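Local coordinates for uncharacterized protein (Bacteroides uniformis ATCC 8492, PDB 4Q68) that probably acts as a highly specific N-acetylmuramoyl-L-alanine amidase of the NlpC/P60 family, cleaving an amide bond in bacterial cell-wall peptidoglycan, at residues Y90-W94 and G185-M191; V155-K160 and W230-R234. All coordinates share one frame. Residues are numbered along the deposited sequence.

Interaction 1 of 2, residues Y90-W94 and G185-M191; sequences YIADW and GLDVAHM. With NA (sodium ion), chain C.
This is a buried helix-to-sheet contact near the chain centre: the first turn of helix 91-100 packs against the loop and strand start at 185-191. Tyr-90 is the N-cap; its O accepts Trp-94 N at 2.9 Å. Asp-187 (chi1 p) faces the helix start, OD2 accepting Ala-92 N at 2.8 Å and a water bridging OD1 (2.6 Å) to Ile-91 N (2.8 Å). Alternation breaks at the start of strand 188-197: Ala-189 (-113/-20) and His-190 both point away and bond Ile-179, as in a beta bulge, so Val-188 and Met-191 point toward the helix. Between them sits Ile-91 (mm; CA 6.2 Å from Val-188 CA), CB 3.8 Å from Val-188 CB and CD1 3.8 Å from SE of selenomethionine Met-191. Met-191 CE lies over the Trp-94 ring, 3.9 Å from CZ3, a CH-pi and Met-aromatic contact. Leu-186 O binds sodium (2.2 Å) with Thr-181 and Thr-183. On the strand's other side His-190 touches Cys-41 and hydrogen-bonds His-205, consistent with the NlpC/P60 Cys-His-His active site.

Interaction 2 of 2, residues V155-K160 and W230-R234; sequences VHYLPK and WTGIR
Arg-234, Ile-233 and Lys-160 bury the most surface where 155-160 runs antiparallel along the start of strand 230-238, the end-to-end directions 130° apart. Ile-233 fixes the register. Its O accepts Leu-158 N at 2.8 Å and its N donates to Leu-158 O at 3.0 Å, a hydrogen-bonded antiparallel pair with CA atoms 5.2 Å apart. Both side chains lie on one face of the sheet, Leu-158 CB 3.9 Å from Ile-233 CG1, where Leu-158 also meets Leu-163 and Leu-168.

Next comes the non-hydrogen-bonded pair of Pro-159 and Gly-232, with CA atoms only 4.2 Å apart. A CB on Gly-232 would strike Leu-158 O and the Tyr-157 ring, and glycine, extended at phi/psi 163/-163, permits the close approach. The short strand 158-159 thus edges the antiparallel sheet of the NlpC/P60-type fold, with strand 176-181 pairing with 230-238 as well. Beyond strand 158-159, Lys-160 turns into a helical conformation (-61/-31); its N donates to Thr-231 O at 2.9 Å. The side chain, chi1 p and then fully extended, brings NZ 2.7 Å from Trp-230 O, and NZ also bonds Leu-224 O.

At the opposite end, Arg-234 (chi1 m, chi2 t, chi3 p) reaches past Tyr-157, whose CB is 4.2 Å from Arg-234 CG. Val-155 CG1 sits over the guanidinium face, 3.7 Å from Arg-234 NH1. A water joins His-156 O (2.7 Å) to Arg-234 NE (2.8 Å), while NH2 forms a salt bridge with Asp-106.

From the N terminus the chain enters 90-94, runs on through helix 137-150 to 155-160, returns at 185-191 to close the loop of interaction 1, and comes back at 230-234, the start of its last strand, to close that of interaction 2. The segments alternate, so the two loops cross. Interaction 1 sets a helix against the central sheet; interaction 2 adds a short edge strand to that same sheet. The centres of the two contacts lie about 12 Å apart and they touch directly: Trp-230 NE1 is 3.6 Å from Ala-189 CB, Trp-230 CZ2 is 3.8 Å from His-190 CB, and Arg-234 NH1 is 3.9 Å from Ala-92 CA, linking the last strand to helix 91-100.

Interaction 1 of 2, residues Y90-W94 and G185-M191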
ATOM      1  N   TYR A  90      -3.649   8.159   0.634  1.00  5.17           N
ATOM      2  CA  TYR A  90      -4.390   7.428  -0.378  1.00  4.95           C
ATOM      3  C   TYR A  90      -3.433   6.633  -1.248  1.00  4.81           C
ATOM      4  O   TYR A  90      -2.453   7.181  -1.768  1.00  4.96           O
ATOM      5  CB  TYR A  90      -5.227   8.369  -1.225  1.00  5.17           C
ATOM      6  CG  TYR A  90      -6.375   9.011  -0.504  1.00  5.17           C
ATOM      7  CD1 TYR A  90      -7.440   8.250  -0.037  1.00  5.98           C
ATOM      8  CD2 TYR A  90      -6.429  10.390  -0.320  1.00  5.68           C
ATOM      9  CE1 TYR A  90      -8.518   8.841   0.589  1.00  6.07           C
ATOM     10  CE2 TYR A  90      -7.517  10.989   0.293  1.00  5.37           C
ATOM     11  CZ  TYR A  90      -8.566  10.210   0.731  1.00  5.42           C
ATOM     12  OH  TYR A  90      -9.688  10.776   1.289  1.00  6.65           O
ATOM     13  N   ILE A  91      -3.723   5.355  -1.436  1.00  4.90           N
ATOM     14  CA  ILE A  91      -2.797   4.507  -2.145  1.00  4.97           C
ATOM     15  C   ILE A  91      -2.660   4.895  -3.616  1.00  4.65           C
ATOM     16  O   ILE A  91      -1.574   4.783  -4.167  1.00  5.06           O
ATOM     17  CB  ILE A  91      -3.107   3.021  -1.898  1.00  5.58           C
ATOM     18  CG1 ILE A  91      -3.033   2.722  -0.390  1.00  6.69           C
ATOM     19  CG2 ILE A  91      -2.142   2.126  -2.679  1.00  6.42           C
ATOM     20  CD1 ILE A  91      -1.763   3.222   0.317  1.00  8.21           C
ATOM     21  N   ALA A  92      -3.698   5.436  -4.251  1.00  4.74           N
ATOM     22  CA  ALA A  92      -3.505   5.926  -5.627  1.00  5.10           C
ATOM     23  C   ALA A  92      -2.399   6.976  -5.653  1.00  5.13           C
ATOM     24  O   ALA A  92      -1.597   7.031  -6.580  1.00  5.66           O
ATOM     25  CB  ALA A  92      -4.787   6.511  -6.196  1.00  5.82           C
ATOM     26  N   ASP A  93      -2.377   7.837  -4.635  1.00  5.09           N
ATOM     27  CA  ASP A  93      -1.389   8.924  -4.529  1.00  5.39           C
ATOM     28  C   ASP A  93       0.004   8.363  -4.217  1.00  5.25           C
ATOM     29  O   ASP A  93       1.007   8.796  -4.786  1.00  5.91           O
ATOM     30  CB  ASP A  93      -1.859   9.871  -3.424  1.00  5.99           C
ATOM     31  CG  ASP A  93      -1.346  11.295  -3.560  1.00  6.93           C
ATOM     32  OD1 ASP A  93      -0.719  11.666  -4.578  1.00  7.99           O
ATOM     33  OD2 ASP A  93      -1.633  12.053  -2.610  1.00  8.11           O
ATOM     34  N   TRP A  94       0.045   7.381  -3.321  1.00  5.27           N
ATOM     35  CA  TRP A  94       1.259   6.646  -2.959  1.00  5.01           C
ATOM     36  C   TRP A  94       1.880   5.991  -4.204  1.00  5.22           C
ATOM     37  O   TRP A  94       3.085   6.075  -4.416  1.00  5.54           O
ATOM     38  CB  TRP A  94       0.865   5.623  -1.893  1.00  5.15           C
ATOM     39  CG  TRP A  94       1.940   4.868  -1.187  1.00  5.52           C
ATOM     40  CD1 TRP A  94       2.461   5.173   0.036  1.00  6.07           C
ATOM     41  CD2 TRP A  94       2.524   3.620  -1.572  1.00  5.33           C
ATOM     42  NE1 TRP A  94       3.352   4.212   0.424  1.00  6.61           N
ATOM     43  CE2 TRP A  94       3.401   3.237  -0.537  1.00  5.93           C
ATOM     44  CE3 TRP A  94       2.375   2.775  -2.681  1.00  6.01           C
ATOM     45  CZ2 TRP A  94       4.139   2.056  -0.589  1.00  6.55           C
ATOM     46  CZ3 TRP A  94       3.108   1.592  -2.718  1.00  6.30           C
ATOM     47  CH2 TRP A  94       3.982   1.254  -1.684  1.00  6.32           C
ATOM     48  N   GLY A 185     -15.819   6.679  -1.874  1.00  6.25           N
ATOM     49  CA  GLY A 185     -14.785   7.657  -1.615  1.00  6.23           C
ATOM     50  C   GLY A 185     -13.414   7.080  -1.310  1.00  5.59           C
ATOM     51  O   GLY A 185     -12.495   7.863  -1.033  1.00  5.88           O
ATOM     52  N   LEU A 186     -13.248   5.763  -1.365  1.00  5.75           N
ATOM     53  CA  LEU A 186     -11.974   5.144  -1.038  1.00  5.94           C
ATOM     54  C   LEU A 186     -11.556   4.238  -2.170  1.00  5.95           C
ATOM     55  O   LEU A 186     -12.346   3.448  -2.654  1.00  7.55           O
ATOM     56  CB  LEU A 186     -12.102   4.347   0.262  1.00  6.86           C
ATOM     57  CG  LEU A 186     -10.814   3.737   0.794  1.00  7.45           C
ATOM     58  CD1 LEU A 186      -9.758   4.787   1.122  1.00  8.52           C
ATOM     59  CD2 LEU A 186     -11.129   2.874   2.000  1.00  8.64           C
ATOM     60  N   ASP A 187     -10.285   4.312  -2.560  1.00  5.42           N
ATOM     61  CA  ASP A 187      -9.782   3.552  -3.691  1.00  5.21           C
ATOM     62  C   ASP A 187      -9.258   2.164  -3.331  1.00  5.50           C
ATOM     63  O   ASP A 187      -9.474   1.206  -4.076  1.00  6.71           O
ATOM     64  CB  ASP A 187      -8.700   4.342  -4.435  1.00  5.24           C
ATOM     65  CG  ASP A 187      -7.529   4.753  -3.564  1.00  5.07           C
ATOM     66  OD1 ASP A 187      -7.770   5.220  -2.437  1.00  6.51           O
ATOM     67  OD2 ASP A 187      -6.383   4.602  -4.039  1.00  6.01           O
ATOM     68  N   VAL A 188      -8.540   2.068  -2.217  1.00  5.42           N
ATOM     69  CA  VAL A 188      -7.833   0.862  -1.794  1.00  5.31           C
ATOM     70  C   VAL A 188      -8.091   0.641  -0.316  1.00  5.75           C
ATOM     71  O   VAL A 188      -8.108   1.591   0.461  1.00  7.19           O
ATOM     72  CB  VAL A 188      -6.322   1.010  -2.071  1.00  5.84           C
ATOM     73  CG1 VAL A 188      -5.492  -0.026  -1.324  1.00  5.48           C
ATOM     74  CG2 VAL A 188      -6.050   0.957  -3.551  1.00  6.43           C
ATOM     75  N   ALA A 189      -8.285  -0.625   0.064  1.00  5.67           N
ATOM     76  CA  ALA A 189      -8.605  -1.004   1.441  1.00  6.72           C
ATOM     77  C   ALA A 189      -7.518  -1.795   2.157  1.00  6.36           C
ATOM     78  O   ALA A 189      -7.555  -1.872   3.372  1.00  8.09           O
ATOM     79  CB  ALA A 189      -9.879  -1.816   1.476  1.00  8.47           C
ATOM     80  N   HIS A 190      -6.588  -2.427   1.446  1.00  5.80           N
ATOM     81  CA  HIS A 190      -5.632  -3.350   2.071  0.65  5.43           C
ATOM     82  C   HIS A 190      -4.464  -3.507   1.109  1.00  5.17           C
ATOM     83  O   HIS A 190      -4.599  -3.234  -0.082  1.00  5.96           O
ATOM     84  CB  HIS A 190      -6.318  -4.701   2.333  0.65  6.14           C
ATOM     85  CG  HIS A 190      -5.610  -5.575   3.311  0.65  6.22           C
ATOM     86  ND1 HIS A 190      -5.658  -5.350   4.667  0.65  8.75           N
ATOM     87  CD2 HIS A 190      -4.862  -6.682   3.130  0.65  6.92           C
ATOM     88  CE1 HIS A 190      -4.955  -6.284   5.278  0.65  8.84           C
ATOM     89  NE2 HIS A 190      -4.471  -7.106   4.371  0.65  6.52           N
HETATM   90  N   MSE A 191      -3.320  -3.928   1.645  1.00  5.62           N
HETATM   91  CA  MSE A 191      -2.122  -4.169   0.843  0.60  5.24           C
HETATM   92  C   MSE A 191      -1.367  -5.377   1.360  1.00  5.20           C
HETATM   93  O   MSE A 191      -1.535  -5.785   2.510  1.00  6.05           O
HETATM   94  CB  MSE A 191      -1.154  -2.988   0.932  0.60  6.36           C
HETATM   95  CG  MSE A 191      -1.752  -1.650   0.626  0.60  6.49           C
HETATM   96 SE   MSE A 191      -0.397  -0.265   0.532  0.45  6.88          SE
HETATM   97  CE  MSE A 191       0.341  -0.650  -1.197  0.60  7.44           C
TER
HETATM   98 NA    NA C 302     -14.202   2.896  -3.747  1.00  9.89          NA
HETATM   99  O   HOH W   1      -6.198   4.432  -0.460  1.00  7.60           O
HETATM  100  O   HOH W   2     -14.535   5.269  -4.439  1.00 18.80           O
HETATM  101  O   HOH W   3     -16.169   2.520  -5.085  1.00 12.80           O
HETATM  102  O   HOH W   4     -13.109   3.080  -5.891  1.00 17.72           O

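Interaction 2 of 2, residues V155-K160 and W230-R234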
ATOM      1  N   VAL A 155      -7.402   4.433 -13.749  1.00  9.38           N
ATOM      2  CA  VAL A 155      -6.296   3.554 -13.431  1.00  8.28           C
ATOM      3  C   VAL A 155      -6.688   2.154 -13.853  1.00  8.67           C
ATOM      4  O   VAL A 155      -7.873   1.815 -13.932  1.00 13.50           O
ATOM      5  CB  VAL A 155      -5.939   3.576 -11.922  1.00  8.64           C
ATOM      6  CG1 VAL A 155      -5.497   4.963 -11.500  1.00  9.01           C
ATOM      7  CG2 VAL A 155      -7.093   3.116 -11.049  1.00  9.36           C
ATOM      8  N   HIS A 156      -5.697   1.327 -14.116  1.00  6.51           N
ATOM      9  CA  HIS A 156      -5.944  -0.057 -14.453  1.00  6.48           C
ATOM     10  C   HIS A 156      -5.979  -0.912 -13.210  1.00  6.12           C
ATOM     11  O   HIS A 156      -5.249  -0.665 -12.252  1.00  6.80           O
ATOM     12  CB  HIS A 156      -4.869  -0.561 -15.392  1.00  7.99           C
ATOM     13  CG  HIS A 156      -4.897   0.097 -16.731  1.00  9.19           C
ATOM     14  ND1 HIS A 156      -5.118  -0.613 -17.884  1.00 11.26           N
ATOM     15  CD2 HIS A 156      -4.728   1.385 -17.111  1.00 10.17           C
ATOM     16  CE1 HIS A 156      -5.101   0.210 -18.918  1.00 12.66           C
ATOM     17  NE2 HIS A 156      -4.876   1.431 -18.476  1.00 12.11           N
ATOM     18  N   TYR A 157      -6.821  -1.934 -13.223  1.00  6.13           N
ATOM     19  CA  TYR A 157      -6.882  -2.868 -12.106  1.00  5.98           C
ATOM     20  C   TYR A 157      -7.302  -4.216 -12.651  1.00  5.89           C
ATOM     21  O   TYR A 157      -7.787  -4.317 -13.782  1.00  6.74           O
ATOM     22  CB  TYR A 157      -7.849  -2.384 -10.999  1.00  6.30           C
ATOM     23  CG  TYR A 157      -9.321  -2.586 -11.311  1.00  6.44           C
ATOM     24  CD1 TYR A 157      -9.929  -1.926 -12.367  1.00  7.61           C
ATOM     25  CD2 TYR A 157     -10.084  -3.463 -10.577  1.00  7.61           C
ATOM     26  CE1 TYR A 157     -11.255  -2.151 -12.685  1.00  8.39           C
ATOM     27  CE2 TYR A 157     -11.420  -3.681 -10.888  1.00  8.69           C
ATOM     28  CZ  TYR A 157     -11.997  -3.023 -11.946  1.00  8.66           C
ATOM     29  OH  TYR A 157     -13.316  -3.244 -12.284  1.00 10.55           O
ATOM     30  N   LEU A 158      -7.122  -5.254 -11.842  1.00  5.71           N
ATOM     31  CA  LEU A 158      -7.540  -6.598 -12.192  1.00  6.19           C
ATOM     32  C   LEU A 158      -8.783  -6.920 -11.366  1.00  6.13           C
ATOM     33  O   LEU A 158      -8.692  -7.034 -10.140  1.00  6.30           O
ATOM     34  CB  LEU A 158      -6.427  -7.595 -11.855  1.00  6.58           C
ATOM     35  CG  LEU A 158      -6.726  -9.041 -12.255  1.00  7.71           C
ATOM     36  CD1 LEU A 158      -6.767  -9.223 -13.771  1.00  8.61           C
ATOM     37  CD2 LEU A 158      -5.699  -9.968 -11.639  1.00  8.44           C
ATOM     38  N   PRO A 159      -9.960  -7.048 -12.009  1.00  6.75           N
ATOM     39  CA  PRO A 159     -11.155  -7.439 -11.253  1.00  6.94           C
ATOM     40  C   PRO A 159     -10.958  -8.792 -10.591  1.00  6.73           C
ATOM     41  O   PRO A 159     -10.328  -9.683 -11.162  1.00  7.47           O
ATOM     42  CB  PRO A 159     -12.248  -7.500 -12.325  1.00  7.59           C
ATOM     43  CG  PRO A 159     -11.736  -6.611 -13.422  1.00  8.41           C
ATOM     44  CD  PRO A 159     -10.254  -6.822 -13.435  1.00  7.67           C
ATOM     45  N   LYS A 160     -11.537  -8.965  -9.415  1.00  7.14           N
ATOM     46  CA  LYS A 160     -11.244 -10.162  -8.646  0.80  7.90           C
ATOM     47  C   LYS A 160     -11.633 -11.464  -9.336  1.00  7.79           C
ATOM     48  O   LYS A 160     -10.935 -12.463  -9.150  1.00  8.65           O
ATOM     49  CB  LYS A 160     -11.814 -10.079  -7.237  0.80  9.67           C
ATOM     50  CG  LYS A 160     -13.298 -10.054  -7.118  0.80 10.40           C
ATOM     51  CD  LYS A 160     -13.598  -9.992  -5.645  0.80 10.58           C
ATOM     52  CE  LYS A 160     -15.049  -9.885  -5.357  0.80 11.64           C
ATOM     53  NZ  LYS A 160     -15.283  -9.609  -3.916  0.80  9.02           N
ATOM     54  N   TRP A 230     -14.214  -5.921  -1.571  1.00  8.57           N
ATOM     55  CA  TRP A 230     -12.945  -5.969  -2.277  1.00  7.86           C
ATOM     56  C   TRP A 230     -13.202  -6.333  -3.719  1.00  8.12           C
ATOM     57  O   TRP A 230     -13.711  -7.389  -4.010  1.00 14.42           O
ATOM     58  CB  TRP A 230     -12.013  -6.955  -1.588  1.00  7.68           C
ATOM     59  CG  TRP A 230     -11.529  -6.485  -0.268  1.00  8.76           C
ATOM     60  CD1 TRP A 230     -11.810  -5.295   0.341  1.00 10.17           C
ATOM     61  CD2 TRP A 230     -10.637  -7.173   0.599  1.00  9.71           C
ATOM     62  NE1 TRP A 230     -11.135  -5.199   1.523  1.00 12.40           N
ATOM     63  CE2 TRP A 230     -10.402  -6.339   1.706  1.00 11.37           C
ATOM     64  CE3 TRP A 230     -10.004  -8.406   0.544  1.00 10.60           C
ATOM     65  CZ2 TRP A 230      -9.569  -6.713   2.753  1.00 12.85           C
ATOM     66  CZ3 TRP A 230      -9.172  -8.763   1.579  1.00 13.10           C
ATOM     67  CH2 TRP A 230      -8.961  -7.926   2.666  1.00 13.73           C
ATOM     68  N   THR A 231     -12.861  -5.439  -4.629  1.00  6.62           N
ATOM     69  CA  THR A 231     -13.271  -5.577  -6.010  1.00  6.91           C
ATOM     70  C   THR A 231     -12.187  -6.127  -6.927  1.00  6.41           C
ATOM     71  O   THR A 231     -12.489  -6.533  -8.047  1.00  7.08           O
ATOM     72  CB  THR A 231     -13.727  -4.225  -6.558  1.00  7.22           C
ATOM     73  OG1 THR A 231     -12.679  -3.288  -6.341  1.00  7.59           O
ATOM     74  CG2 THR A 231     -14.998  -3.760  -5.870  1.00  8.41           C
ATOM     75  N   GLY A 232     -10.936  -6.112  -6.484  1.00  6.14           N
ATOM     76  CA  GLY A 232      -9.845  -6.444  -7.381  1.00  6.10           C
ATOM     77  C   GLY A 232      -8.536  -5.982  -6.808  1.00  5.32           C
ATOM     78  O   GLY A 232      -8.442  -5.721  -5.601  1.00  5.43           O
ATOM     79  N   ILE A 233      -7.518  -5.916  -7.669  1.00  5.33           N
ATOM     80  CA  ILE A 233      -6.184  -5.508  -7.236  1.00  5.11           C
ATOM     81  C   ILE A 233      -5.524  -4.596  -8.247  1.00  4.77           C
ATOM     82  O   ILE A 233      -5.750  -4.705  -9.454  1.00  5.64           O
ATOM     83  CB  ILE A 233      -5.246  -6.728  -6.950  1.00  5.45           C
ATOM     84  CG1 ILE A 233      -5.048  -7.611  -8.188  1.00  5.93           C
ATOM     85  CG2 ILE A 233      -5.783  -7.528  -5.771  1.00  5.93           C
ATOM     86  CD1 ILE A 233      -4.062  -8.747  -7.989  1.00  6.22           C
ATOM     87  N   ARG A 234      -4.665  -3.729  -7.727  1.00  4.62           N
ATOM     88  CA  ARG A 234      -3.595  -3.105  -8.478  1.00  4.88           C
ATOM     89  C   ARG A 234      -2.303  -3.822  -8.088  1.00  4.83           C
ATOM     90  O   ARG A 234      -2.130  -4.226  -6.939  1.00  5.54           O
ATOM     91  CB  ARG A 234      -3.501  -1.599  -8.193  1.00  4.90           C
ATOM     92  CG  ARG A 234      -4.754  -0.841  -8.603  1.00  5.26           C
ATOM     93  CD  ARG A 234      -4.681   0.644  -8.368  1.00  5.45           C
ATOM     94  NE  ARG A 234      -3.707   1.271  -9.258  1.00  5.36           N
ATOM     95  CZ  ARG A 234      -3.454   2.574  -9.317  1.00  5.30           C
ATOM     96  NH1 ARG A 234      -4.054   3.419  -8.502  1.00  5.57           N
ATOM     97  NH2 ARG A 234      -2.586   3.048 -10.190  1.00  5.55           N
TER
HETATM   98  O   HOH W   5      -2.732  -0.265 -11.446  1.00  5.70           O